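Local coordinates for protein molybdopterin synthase catalytic subunit (PDB 3RPF) that probably converts cyclic pyranopterin phosphate (precursor Z) into molybdopterin, inserting two sulfur atoms delivered by the small sulfur-carrier subunit MoaD to form a dithiolene, at residues A[20-25]-A[31-36]; A[48-53]-A[129-134]; A[74-79]-A[109-114]; A[90-95]-A[113-118]; A[94-97]-A[103-106]. All blocks are in the same frame, centred on the assembly; numbering follows the deposited sequence.

Contact 1 (A[20-25]-A[31-36]); sequences AYQEEA and GAFCVF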
# COMPACT_ATOMS: atom_id res chain seq x y z
N ALA A 20 -6.55 14.33 -6.00
CA ALA A 20 -7.81 14.53 -5.29
C ALA A 20 -7.82 13.76 -3.98
O ALA A 20 -8.27 14.27 -2.96
CB ALA A 20 -8.99 14.11 -6.16
N TYR A 21 -7.34 12.53 -4.02
CA TYR A 21 -7.35 11.72 -2.80
C TYR A 21 -6.48 12.35 -1.72
O TYR A 21 -6.87 12.40 -0.55
CB TYR A 21 -6.88 10.30 -3.11
CG TYR A 21 -7.88 9.46 -3.88
CD1 TYR A 21 -9.25 9.65 -3.71
CD2 TYR A 21 -7.45 8.49 -4.77
CE1 TYR A 21 -10.17 8.87 -4.42
CE2 TYR A 21 -8.36 7.71 -5.47
CZ TYR A 21 -9.71 7.90 -5.29
OH TYR A 21 -10.61 7.12 -6.00
N GLN A 22 -5.31 12.83 -2.11
CA GLN A 22 -4.38 13.43 -1.15
C GLN A 22 -4.96 14.68 -0.54
O GLN A 22 -4.84 14.89 0.66
CB GLN A 22 -3.05 13.78 -1.83
CG GLN A 22 -1.98 12.73 -1.65
CD GLN A 22 -0.78 13.01 -2.52
OE1 GLN A 22 -0.78 12.70 -3.72
NE2 GLN A 22 0.24 13.62 -1.93
N GLU A 23 -5.56 15.52 -1.37
CA GLU A 23 -6.21 16.72 -0.88
C GLU A 23 -7.25 16.36 0.17
O GLU A 23 -7.38 17.04 1.19
CB GLU A 23 -6.83 17.51 -2.03
CG GLU A 23 -5.80 18.09 -2.99
CD GLU A 23 -6.43 18.86 -4.14
OE1 GLU A 23 -7.64 18.67 -4.40
OE2 GLU A 23 -5.70 19.65 -4.78
N GLU A 24 -7.99 15.29 -0.07
CA GLU A 24 -8.94 14.81 0.92
C GLU A 24 -8.21 14.39 2.19
O GLU A 24 -8.64 14.72 3.30
CB GLU A 24 -9.78 13.64 0.37
CG GLU A 24 -10.90 13.19 1.31
CD GLU A 24 -11.72 12.04 0.73
OE1 GLU A 24 -11.73 11.89 -0.51
OE2 GLU A 24 -12.35 11.30 1.50
N ALA A 25 -7.09 13.70 2.03
CA ALA A 25 -6.32 13.22 3.17
C ALA A 25 -5.93 14.40 4.05
O ALA A 25 -6.06 14.35 5.28
CB ALA A 25 -5.07 12.47 2.70
N GLY A 31 -3.08 11.01 8.61
CA GLY A 31 -1.64 10.88 8.79
C GLY A 31 -1.08 9.71 8.02
O GLY A 31 0.14 9.55 7.94
N ALA A 32 -1.96 8.89 7.46
CA ALA A 32 -1.53 7.69 6.71
C ALA A 32 -2.30 7.51 5.42
O ALA A 32 -3.54 7.56 5.40
CB ALA A 32 -1.65 6.43 7.57
N PHE A 33 -1.57 7.25 4.34
CA PHE A 33 -2.15 7.29 3.00
C PHE A 33 -1.58 6.13 2.19
O PHE A 33 -0.40 6.17 1.81
CB PHE A 33 -1.81 8.66 2.39
CG PHE A 33 -2.36 8.91 1.00
CD1 PHE A 33 -3.67 9.34 0.82
CD2 PHE A 33 -1.55 8.77 -0.11
CE1 PHE A 33 -4.16 9.60 -0.46
CE2 PHE A 33 -2.03 9.04 -1.39
CZ PHE A 33 -3.34 9.45 -1.56
N CYS A 34 -2.39 5.09 1.96
CA CYS A 34 -1.95 3.92 1.20
C CYS A 34 -2.62 3.85 -0.16
O CYS A 34 -3.85 3.89 -0.25
CB CYS A 34 -2.29 2.64 1.93
SG CYS A 34 -1.97 2.68 3.70
N VAL A 35 -1.83 3.69 -1.22
CA VAL A 35 -2.34 3.65 -2.58
C VAL A 35 -1.87 2.37 -3.27
O VAL A 35 -0.74 1.91 -3.06
CB VAL A 35 -1.83 4.84 -3.41
CG1 VAL A 35 -2.15 4.64 -4.88
CG2 VAL A 35 -2.42 6.13 -2.89
N PHE A 36 -2.76 1.80 -4.07
CA PHE A 36 -2.38 0.75 -5.00
C PHE A 36 -2.82 1.14 -6.40
O PHE A 36 -3.93 1.64 -6.60
CB PHE A 36 -3.03 -0.59 -4.65
CG PHE A 36 -2.62 -1.70 -5.56
CD1 PHE A 36 -1.46 -2.43 -5.31
CD2 PHE A 36 -3.36 -2.00 -6.69
CE1 PHE A 36 -1.07 -3.45 -6.16
CE2 PHE A 36 -2.96 -3.04 -7.55
CZ PHE A 36 -1.82 -3.75 -7.28
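Phe33 fits against helix 14-27 where that helix lies on one face of the mixed sheet in the alpha/beta hammerhead fold of MoaE. The strand axis runs nearly antiparallel to the helix axis, at 161° and 9.7 Å. At the start of the strand, Gly31 and Ala32 both face Gly98, a classic beta bulge, and Phe33 follows directly with its side chain aimed at the helix. Its CG is anti to the backbone N (chi1 -179°), which carries the ring up among Tyr21, Gln22 and, a turn later, Ala25. Gln22 CG lies over one face, 3.9 Å from the ring centroid and 26° off the normal, a CH-pi contact displaced toward the rim. Tyr21 CB approaches in the ring plane, at the edge, 3.9 Å from Phe33 CE1, while the phenol itself leads away toward Leu93. Ala25 CB comes obliquely to Phe33 CD1, also at 3.9 Å. The amide of Gln22 is turned elsewhere: NE2 is hydrogen-bonded to Thr14 OG1 of the second subunit. Residues 33 to 36 also form an antiparallel ladder with that subunit, so the sheet runs on across the interface. Cys34 pairs through its backbone with Ser96 of strand 90-98. Val35 turns its CB to the helix side, and its carbonyl O accepts a hydrogen bond from Tyr108 OH. Phe36 packs on Cys34 of the second subunit, while Phe36 N meets Cys94 O at 2.9 Å.

Contact 2 (A[48-53]-A[129-134]); sequences GLSFDI and NKRIYA. With EDO (1,2-ethanediol), chain G.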
# COMPACT_ATOMS: atom_id res chain seq x y z
N GLY A 48 -3.12 -4.48 -24.94
CA GLY A 48 -3.61 -3.99 -23.66
C GLY A 48 -4.67 -4.94 -23.13
O GLY A 48 -4.73 -6.10 -23.55
N LEU A 49 -5.49 -4.46 -22.20
CA LEU A 49 -6.54 -5.29 -21.65
C LEU A 49 -7.87 -4.59 -21.84
O LEU A 49 -7.92 -3.39 -22.14
CB LEU A 49 -6.31 -5.53 -20.16
CG LEU A 49 -4.99 -6.12 -19.66
CD1 LEU A 49 -4.91 -6.04 -18.14
CD2 LEU A 49 -4.78 -7.56 -20.14
N SER A 50 -8.95 -5.34 -21.66
CA SER A 50 -10.29 -4.77 -21.72
C SER A 50 -11.11 -5.35 -20.58
O SER A 50 -10.91 -6.50 -20.18
CB SER A 50 -10.95 -5.06 -23.06
OG SER A 50 -12.14 -4.30 -23.19
N PHE A 51 -12.02 -4.56 -20.02
CA PHE A 51 -12.79 -5.01 -18.87
C PHE A 51 -14.31 -4.89 -19.08
O PHE A 51 -14.78 -3.91 -19.66
CB PHE A 51 -12.38 -4.23 -17.62
CG PHE A 51 -10.91 -4.38 -17.24
CD1 PHE A 51 -10.49 -5.41 -16.41
CD2 PHE A 51 -9.98 -3.48 -17.71
CE1 PHE A 51 -9.15 -5.55 -16.06
CE2 PHE A 51 -8.62 -3.61 -17.35
CZ PHE A 51 -8.21 -4.65 -16.53
N ASP A 52 -15.05 -5.90 -18.63
CA ASP A 52 -16.50 -5.77 -18.42
C ASP A 52 -16.77 -5.69 -16.92
O ASP A 52 -16.10 -6.36 -16.12
CB ASP A 52 -17.26 -6.96 -18.99
CG ASP A 52 -17.24 -7.01 -20.51
OD1 ASP A 52 -17.01 -5.97 -21.17
OD2 ASP A 52 -17.45 -8.12 -21.04
N ILE A 53 -17.77 -4.89 -16.53
CA ILE A 53 -18.11 -4.73 -15.12
C ILE A 53 -19.61 -4.93 -14.86
O ILE A 53 -20.44 -4.35 -15.57
CB ILE A 53 -17.71 -3.34 -14.61
CG1 ILE A 53 -16.20 -3.13 -14.72
CG2 ILE A 53 -18.16 -3.15 -13.15
CD1 ILE A 53 -15.72 -1.81 -14.17
N ASN A 129 -6.65 -6.75 -32.02
CA ASN A 129 -7.91 -6.01 -31.93
C ASN A 129 -9.07 -6.89 -31.48
O ASN A 129 -10.23 -6.48 -31.56
CB ASN A 129 -8.25 -5.33 -33.27
CG ASN A 129 -7.13 -4.42 -33.75
OD1 ASN A 129 -6.46 -3.76 -32.95
ND2 ASN A 129 -6.91 -4.39 -35.06
N LYS A 130 -8.76 -8.11 -31.03
CA LYS A 130 -9.77 -9.03 -30.50
C LYS A 130 -9.58 -9.25 -29.00
O LYS A 130 -8.45 -9.27 -28.50
CB LYS A 130 -9.71 -10.37 -31.24
N ARG A 131 -10.69 -9.41 -28.27
CA ARG A 131 -10.65 -9.75 -26.85
C ARG A 131 -10.55 -11.26 -26.65
O ARG A 131 -11.35 -12.01 -27.20
CB ARG A 131 -11.92 -9.28 -26.15
CG ARG A 131 -12.39 -7.88 -26.49
CD ARG A 131 -13.75 -7.61 -25.85
NE ARG A 131 -13.70 -6.56 -24.84
CZ ARG A 131 -14.65 -6.37 -23.92
NH1 ARG A 131 -15.71 -7.17 -23.88
NH2 ARG A 131 -14.53 -5.39 -23.04
N ILE A 132 -9.57 -11.70 -25.87
CA ILE A 132 -9.49 -13.10 -25.47
C ILE A 132 -9.69 -13.20 -23.96
O ILE A 132 -8.91 -12.65 -23.19
CB ILE A 132 -8.15 -13.75 -25.85
CG1 ILE A 132 -8.17 -14.21 -27.31
CG2 ILE A 132 -7.86 -14.93 -24.96
CD1 ILE A 132 -7.78 -13.15 -28.30
N TYR A 133 -10.74 -13.90 -23.55
CA TYR A 133 -11.05 -14.04 -22.13
C TYR A 133 -9.90 -14.72 -21.40
O TYR A 133 -9.27 -15.64 -21.94
CB TYR A 133 -12.35 -14.81 -21.95
CG TYR A 133 -12.71 -15.16 -20.53
CD1 TYR A 133 -12.79 -14.19 -19.53
CD2 TYR A 133 -13.03 -16.47 -20.19
CE1 TYR A 133 -13.15 -14.53 -18.23
CE2 TYR A 133 -13.39 -16.82 -18.90
CZ TYR A 133 -13.45 -15.85 -17.93
OH TYR A 133 -13.81 -16.21 -16.65
N ALA A 134 -9.62 -14.28 -20.18
CA ALA A 134 -8.48 -14.80 -19.42
C ALA A 134 -8.92 -15.91 -18.46
O ALA A 134 -8.81 -15.76 -17.24
CB ALA A 134 -7.79 -13.68 -18.65
C1 EDO G . -24.16 -2.77 -15.52
O1 EDO G . -23.50 -4.03 -15.53
C2 EDO G . -25.52 -2.94 -14.87
O2 EDO G . -25.35 -3.52 -13.57
O HOH W 1 -16.52 -3.03 -21.77
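The four-stranded antiparallel sheet beside the probable substrate site holds a polar cluster in which Arg131, on edge strand 130-133, reaches across to Ser50 and Asp52 on strand 48-53. These strands are not direct neighbours: their axes come within 8.0 Å at 70°. The arginine spans the gap with a chain bent at chi3 (115°), which brings the edge of the guanidinium to both partners. NH2 of Arg131 donates to Ser50 OG at 2.6 Å, a nearly straight bond (160°) in the guanidinium plane; Arg131 NE adds a weak one to the same oxygen. The other partner is gripped end-on, Arg131 NH1 and NH2 both donating to Asp52 OD1 at 3.2 Å. They reach it from the same face of the carboxylate, NH1 on the syn side and NH2 from above the plane, as expected for two flat groups inclined to each other. This bifurcated salt bridge and the serine bond together restrain rotation of the guanidinium. A water bridges the site, donating to Phe51 O at 2.9 Å and weakly accepting from Arg131 NH2. Ser50 OG also bonds to Asp84 OD1, which ties the cluster to the strand on the far side. Between strands 48-53 and 130-133 runs strand 121-127, whose Tyr124, which probably contributes to substrate binding, makes a cation-pi contact with Arg131; this middle strand pairs by backbone hydrogen bonds with Ser50 and Asp52.

Contact 3 (A[74-79]-A[109-114]); sequences VVLKMA and ENFIED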
# COMPACT_ATOMS: atom_id res chain seq x y z
N VAL A 74 -11.25 4.62 8.72
CA VAL A 74 -10.50 4.62 7.46
C VAL A 74 -11.39 4.95 6.26
O VAL A 74 -12.47 4.37 6.11
CB VAL A 74 -9.85 3.24 7.24
CG1 VAL A 74 -9.24 3.13 5.84
CG2 VAL A 74 -8.80 2.98 8.32
N VAL A 75 -10.94 5.87 5.41
CA VAL A 75 -11.59 6.15 4.14
C VAL A 75 -11.04 5.23 3.06
O VAL A 75 -9.84 5.26 2.75
CB VAL A 75 -11.37 7.58 3.68
CG1 VAL A 75 -11.92 7.77 2.26
CG2 VAL A 75 -12.04 8.55 4.63
N LEU A 76 -11.92 4.43 2.48
CA LEU A 76 -11.51 3.50 1.44
C LEU A 76 -12.27 3.83 0.17
O LEU A 76 -13.51 3.83 0.17
CB LEU A 76 -11.81 2.08 1.88
CG LEU A 76 -11.46 0.95 0.90
CD1 LEU A 76 -9.95 0.87 0.65
CD2 LEU A 76 -11.98 -0.39 1.43
N LYS A 77 -11.55 4.15 -0.90
CA LYS A 77 -12.19 4.44 -2.19
C LYS A 77 -11.44 3.76 -3.30
O LYS A 77 -10.27 3.38 -3.14
CB LYS A 77 -12.22 5.95 -2.44
CG LYS A 77 -12.99 6.70 -1.36
CD LYS A 77 -13.01 8.19 -1.62
CE LYS A 77 -13.90 8.89 -0.60
NZ LYS A 77 -14.04 10.35 -0.90
N MSE A 78 -12.12 3.58 -4.43
CA MSE A 78 -11.49 2.94 -5.57
C MSE A 78 -12.02 3.48 -6.90
O MSE A 78 -13.09 4.13 -6.96
CB MSE A 78 -11.71 1.43 -5.52
CG MSE A 78 -13.18 1.03 -5.74
SE MSE A 78 -13.37 -0.87 -6.18
CE MSE A 78 -12.77 -0.78 -8.02
N ALA A 79 -11.27 3.22 -7.95
CA ALA A 79 -11.68 3.53 -9.31
C ALA A 79 -11.22 2.39 -10.17
O ALA A 79 -10.20 1.77 -9.88
CB ALA A 79 -11.04 4.82 -9.78
N GLU A 109 -4.53 -4.21 2.67
CA GLU A 109 -4.18 -5.60 2.39
C GLU A 109 -5.43 -6.45 2.19
O GLU A 109 -5.56 -7.16 1.19
CB GLU A 109 -3.38 -6.18 3.56
N ASN A 110 -6.33 -6.39 3.16
CA ASN A 110 -7.52 -7.24 3.14
C ASN A 110 -8.43 -6.91 1.95
O ASN A 110 -8.95 -7.81 1.29
CB ASN A 110 -8.29 -7.12 4.45
CG ASN A 110 -7.55 -7.74 5.63
OD1 ASN A 110 -6.68 -8.59 5.45
ND2 ASN A 110 -7.89 -7.31 6.83
N PHE A 111 -8.61 -5.63 1.68
CA PHE A 111 -9.44 -5.23 0.55
C PHE A 111 -8.90 -5.73 -0.78
O PHE A 111 -9.63 -6.32 -1.58
CB PHE A 111 -9.58 -3.71 0.47
CG PHE A 111 -10.28 -3.25 -0.78
CD1 PHE A 111 -11.65 -3.46 -0.93
CD2 PHE A 111 -9.60 -2.61 -1.80
CE1 PHE A 111 -12.32 -3.04 -2.06
CE2 PHE A 111 -10.26 -2.19 -2.95
CZ PHE A 111 -11.63 -2.41 -3.07
N ILE A 112 -7.62 -5.48 -1.04
CA ILE A 112 -7.05 -5.82 -2.34
C ILE A 112 -7.18 -7.31 -2.62
O ILE A 112 -7.49 -7.71 -3.75
CB ILE A 112 -5.57 -5.35 -2.47
CG1 ILE A 112 -5.50 -3.84 -2.31
CG2 ILE A 112 -5.00 -5.77 -3.83
CD1 ILE A 112 -4.07 -3.29 -2.27
N GLU A 113 -6.98 -8.13 -1.60
CA GLU A 113 -7.08 -9.58 -1.75
C GLU A 113 -8.52 -9.99 -2.02
O GLU A 113 -8.79 -10.81 -2.90
CB GLU A 113 -6.54 -10.28 -0.50
CG GLU A 113 -6.70 -11.81 -0.47
CD GLU A 113 -5.80 -12.54 -1.47
OE1 GLU A 113 -5.17 -11.87 -2.32
OE2 GLU A 113 -5.72 -13.79 -1.40
N ASP A 114 -9.46 -9.42 -1.27
CA ASP A 114 -10.87 -9.72 -1.50
C ASP A 114 -11.30 -9.26 -2.88
O ASP A 114 -12.04 -9.97 -3.58
CB ASP A 114 -11.74 -9.05 -0.44
CG ASP A 114 -13.13 -9.66 -0.36
OD1 ASP A 114 -13.21 -10.87 -0.07
OD2 ASP A 114 -14.14 -8.96 -0.59
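Phe111 leaves helix 101-118 with CG anti to the backbone N (chi1 173°), a setting that throws its ring down onto strand 74-82, where Leu76 and Met78 stand on the same side of the strand and point to the helix. The two strand residues take up different parts of the ring. Leu76 CD2 lies over a face, 3.9 Å from Phe111 CD1 and 4.3 Å from the ring centroid at 28° off the normal, so one methyl makes a CH-pi contact. Met78, a selenomethionine, instead bends at chi3 and brings SE to the edge: it sits 3.9 Å from Phe111 CZ and 5.3 Å from the centroid, 86° off the normal and hence almost in the ring plane. Its side chain crosses that of Phe111 at about a right angle. No hydrogen bond joins the segments, and the three touching side chains are all buried. Around the same ring, Trp65 of helix 55-71 meets Phe111 edge-to-face, and Phe62 of that helix also meets it, so two helices share this face of the sheet. On the other side of the strand, Lys77 forms a salt bridge with Glu24 of helix 14-27. An apolar layer built round the Phe111 ring, with a CH-pi contact on its face and a Met-aromatic contact at its edge, is what the geometry defines here, within the alpha/beta part of the MoaE hammerhead fold.

Contact 4 (A[90-95]-A[113-118]); sequences SSFLCV and EDFKHN. With EDO (1,2-ethanediol), chain F.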
# COMPACT_ATOMS: atom_id res chain seq x y z
N SER A 90 -3.19 2.76 -16.55
CA SER A 90 -3.71 2.20 -15.29
C SER A 90 -5.17 1.79 -15.39
O SER A 90 -5.98 2.49 -16.00
CB SER A 90 -3.52 3.21 -14.15
OG SER A 90 -2.18 3.65 -14.08
N SER A 91 -5.50 0.66 -14.78
CA SER A 91 -6.85 0.13 -14.92
C SER A 91 -7.58 0.06 -13.59
O SER A 91 -8.79 -0.16 -13.54
CB SER A 91 -6.79 -1.27 -15.53
OG SER A 91 -6.06 -2.14 -14.68
N PHE A 92 -6.84 0.25 -12.50
CA PHE A 92 -7.42 0.08 -11.18
C PHE A 92 -6.59 0.90 -10.21
O PHE A 92 -5.37 0.98 -10.34
CB PHE A 92 -7.41 -1.41 -10.80
CG PHE A 92 -7.66 -1.69 -9.33
CD1 PHE A 92 -8.83 -1.26 -8.71
CD2 PHE A 92 -6.75 -2.43 -8.58
CE1 PHE A 92 -9.08 -1.52 -7.37
CE2 PHE A 92 -6.99 -2.71 -7.24
CZ PHE A 92 -8.16 -2.25 -6.63
N LEU A 93 -7.26 1.54 -9.26
CA LEU A 93 -6.58 2.35 -8.26
C LEU A 93 -7.41 2.31 -7.01
O LEU A 93 -8.65 2.39 -7.07
CB LEU A 93 -6.43 3.79 -8.75
CG LEU A 93 -5.69 4.75 -7.80
CD1 LEU A 93 -4.83 5.73 -8.57
CD2 LEU A 93 -6.69 5.48 -6.94
N CYS A 94 -6.76 2.15 -5.86
CA CYS A 94 -7.50 2.30 -4.63
C CYS A 94 -6.67 2.95 -3.56
O CYS A 94 -5.43 2.96 -3.61
CB CYS A 94 -8.06 0.96 -4.16
SG CYS A 94 -6.83 -0.24 -3.70
N VAL A 95 -7.38 3.55 -2.61
CA VAL A 95 -6.72 4.27 -1.52
C VAL A 95 -7.38 3.88 -0.22
O VAL A 95 -8.60 3.70 -0.15
CB VAL A 95 -6.84 5.79 -1.71
CG1 VAL A 95 -8.32 6.19 -1.79
CG2 VAL A 95 -6.14 6.54 -0.59
N GLU A 113 -6.98 -8.13 -1.60
CA GLU A 113 -7.08 -9.58 -1.75
C GLU A 113 -8.52 -9.99 -2.02
O GLU A 113 -8.79 -10.81 -2.90
CB GLU A 113 -6.54 -10.28 -0.50
CG GLU A 113 -6.70 -11.81 -0.47
CD GLU A 113 -5.80 -12.54 -1.47
OE1 GLU A 113 -5.17 -11.87 -2.32
OE2 GLU A 113 -5.72 -13.79 -1.40
N ASP A 114 -9.46 -9.42 -1.27
CA ASP A 114 -10.87 -9.72 -1.50
C ASP A 114 -11.30 -9.26 -2.88
O ASP A 114 -12.04 -9.97 -3.58
CB ASP A 114 -11.74 -9.05 -0.44
CG ASP A 114 -13.13 -9.66 -0.36
OD1 ASP A 114 -13.21 -10.87 -0.07
OD2 ASP A 114 -14.14 -8.96 -0.59
N PHE A 115 -10.84 -8.08 -3.27
CA PHE A 115 -11.16 -7.53 -4.58
C PHE A 115 -10.75 -8.48 -5.71
O PHE A 115 -11.55 -8.82 -6.58
CB PHE A 115 -10.48 -6.17 -4.76
CG PHE A 115 -10.65 -5.59 -6.14
CD1 PHE A 115 -11.72 -4.77 -6.42
CD2 PHE A 115 -9.74 -5.88 -7.15
CE1 PHE A 115 -11.89 -4.25 -7.69
CE2 PHE A 115 -9.91 -5.35 -8.42
CZ PHE A 115 -10.99 -4.53 -8.69
N LYS A 116 -9.50 -8.92 -5.68
CA LYS A 116 -9.01 -9.81 -6.73
C LYS A 116 -9.93 -11.02 -6.93
O LYS A 116 -10.15 -11.44 -8.05
CB LYS A 116 -7.60 -10.29 -6.41
N HIS A 117 -10.45 -11.56 -5.83
CA HIS A 117 -11.17 -12.84 -5.88
C HIS A 117 -12.69 -12.69 -5.99
O HIS A 117 -13.38 -13.68 -6.28
CB HIS A 117 -10.85 -13.69 -4.64
CG HIS A 117 -9.43 -14.17 -4.57
ND1 HIS A 117 -8.86 -14.63 -3.40
CD2 HIS A 117 -8.47 -14.26 -5.52
CE1 HIS A 117 -7.61 -14.98 -3.64
NE2 HIS A 117 -7.34 -14.76 -4.91
N ASN A 118 -13.21 -11.49 -5.79
CA ASN A 118 -14.66 -11.36 -5.62
C ASN A 118 -15.34 -10.21 -6.36
O ASN A 118 -16.56 -10.20 -6.50
CB ASN A 118 -15.01 -11.27 -4.14
CG ASN A 118 -14.74 -12.56 -3.40
OD1 ASN A 118 -15.47 -13.54 -3.57
ND2 ASN A 118 -13.69 -12.57 -2.58
C1 EDO F . -19.97 -9.90 -4.63
O1 EDO F . -20.52 -10.69 -3.57
C2 EDO F . -19.43 -10.80 -5.74
O2 EDO F . -18.54 -11.78 -5.20
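Phe92 and Phe115 face each other as an offset stack, reaching out from opposite directions: one ring from strand 90-98, the other from helix 101-118. The planes are only 5° apart and the centroids 4.3 Å apart, so the rings are close to parallel with a modest slip. The slip follows from which atoms overlap: Phe115 CE2 lies above the centre of the Phe92 ring, whereas Phe92 CE1 lies over the Phe115 ring nearer its rim. The closest pair is Phe92 CE1 to Phe115 CZ at 3.8 Å. With CG anti to the backbone N in both (chi1 165° and 174°), the rings project toward each other between strand and helix. On the strand, Ser91 and Phe92 both face Gly38, a classic beta bulge just where the aromatic departs. Further along the second segment, Asn118 ND2 donates to Asp114 O at 3.2 Å, on a lone pair in the carbonyl plane, and Asn118 O accepts from O2 of an ethanediol, probably from the crystallisation liquor, at 2.8 Å. Lys116, in this same helical turn, probably binds substrate. Gly74 of the MoaD chain packs on Phe92 and Gly73 on Phe115, consistent with its glycine tail entering the active site beside the stack. Met78 of neighbouring strand 74-82 touches both rings, and Trp61 of helix 55-71 covers Phe115, so the pair is wedged between sheet and helices.

Contact 5 (A[94-97]-A[103-106]); sequences CVSM and NALE
Ser96 OG donates to the main-chain carbonyl of Ala104, with Ser96 OG and Ala104 O 2.7 Å apart, a short bond that ties strand 90-98 to the first turn of helix 101-118. The hydroxyl approaches Ala104 O at a C=O...donor angle of 116°, tilted 15° from the carbonyl plane. It therefore meets the oxygen from one flank rather than end-on. The backbones run close here, with the CA atoms of Ser96 and Ala104 5.5 Å apart. Separately, the side chains touch, Ala104 CB standing 3.8 Å from Ser96 OG. The same methyl also lies near the strand backbone, Ala104 CB being 4.1 Å from Ser96 O and 4.4 Å from Met97 C. With no side chain beyond CB, Ala104 lets the helix come down almost onto the strand. What positions the hydroxyl is its torsion: OG sits anti to the backbone N (chi1 173°), extended out toward the helix. The bond gives a buried hydroxyl a partner inside the protein. In the next shell, Val74 packs on the serine, and Leu107 and Tyr108, further along the helix, also touch it. Met97, the neighbouring residue in the strand, sends its side chain to the other face of the sheet, where it meets Glu24 and Ala25 of helix 14-27. The strand itself is central, hydrogen-bonded by Ser96 to Cys34 of strand 32-39 and by Met97 to Val75 of strand 74-82, while Asn103 ND2 bonds to Leu72 O just ahead of that last strand.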
# COMPACT_ATOMS: atom_id res chain seq x y z
N CYS A 94 -6.76 2.15 -5.86
CA CYS A 94 -7.50 2.30 -4.63
C CYS A 94 -6.67 2.95 -3.56
O CYS A 94 -5.43 2.96 -3.61
CB CYS A 94 -8.06 0.96 -4.16
SG CYS A 94 -6.83 -0.24 -3.70
N VAL A 95 -7.38 3.55 -2.61
CA VAL A 95 -6.72 4.27 -1.52
C VAL A 95 -7.38 3.88 -0.22
O VAL A 95 -8.60 3.70 -0.15
CB VAL A 95 -6.84 5.79 -1.71
CG1 VAL A 95 -8.32 6.19 -1.79
CG2 VAL A 95 -6.14 6.54 -0.59
N SER A 96 -6.55 3.72 0.81
CA SER A 96 -7.02 3.47 2.15
C SER A 96 -6.26 4.49 2.96
O SER A 96 -5.01 4.47 2.95
CB SER A 96 -6.62 2.06 2.58
OG SER A 96 -6.91 1.85 3.96
N MSE A 97 -6.97 5.39 3.63
CA MSE A 97 -6.27 6.45 4.38
C MSE A 97 -6.98 6.73 5.69
O MSE A 97 -8.18 6.50 5.81
CB MSE A 97 -6.20 7.74 3.54
CG MSE A 97 -7.57 8.15 2.95
SE MSE A 97 -7.50 9.72 1.77
CE MSE A 97 -9.05 9.35 0.62
N ASN A 103 -4.79 0.55 11.07
CA ASN A 103 -6.03 0.11 10.43
C ASN A 103 -6.02 0.35 8.93
O ASN A 103 -6.56 -0.44 8.17
CB ASN A 103 -7.26 0.78 11.04
CG ASN A 103 -7.43 0.47 12.51
OD1 ASN A 103 -6.82 -0.46 13.04
ND2 ASN A 103 -8.26 1.26 13.18
N ALA A 104 -5.42 1.46 8.50
CA ALA A 104 -5.37 1.78 7.07
C ALA A 104 -4.62 0.71 6.31
O ALA A 104 -5.04 0.29 5.22
CB ALA A 104 -4.73 3.13 6.85
N LEU A 105 -3.49 0.28 6.85
CA LEU A 105 -2.69 -0.75 6.19
C LEU A 105 -3.37 -2.12 6.21
O LEU A 105 -3.23 -2.89 5.27
CB LEU A 105 -1.31 -0.85 6.84
CG LEU A 105 -0.33 0.25 6.44
CD1 LEU A 105 0.88 0.26 7.39
CD2 LEU A 105 0.12 0.05 5.03
N GLU A 106 -4.08 -2.42 7.28
CA GLU A 106 -4.75 -3.71 7.40
C GLU A 106 -5.91 -3.80 6.41
O GLU A 106 -6.05 -4.80 5.70
CB GLU A 106 -5.25 -3.94 8.83

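Contacts 1, 3, 4 and 5 all reach one mixed sheet: helix 14-27 packs on one face in contact 1, and helix 101-118 on the other in contacts 3, 4 and 5. Contacts 3 and 5 have centres about 7 Å apart, as do contacts 3 and 4; contacts 4 and 5 share Cys94 and Val95, with centres about 13 Å apart. Contact 1 closes first along the chain, and contact 2 then encloses contacts 3, 4 and 5. Contact 2 belongs to the second sheet, about 30 Å between centres from contact 1, yet Phe51 touches Ser91 of contact 4. There the dimer-forming sheet meets the sheet next to the probable substrate site.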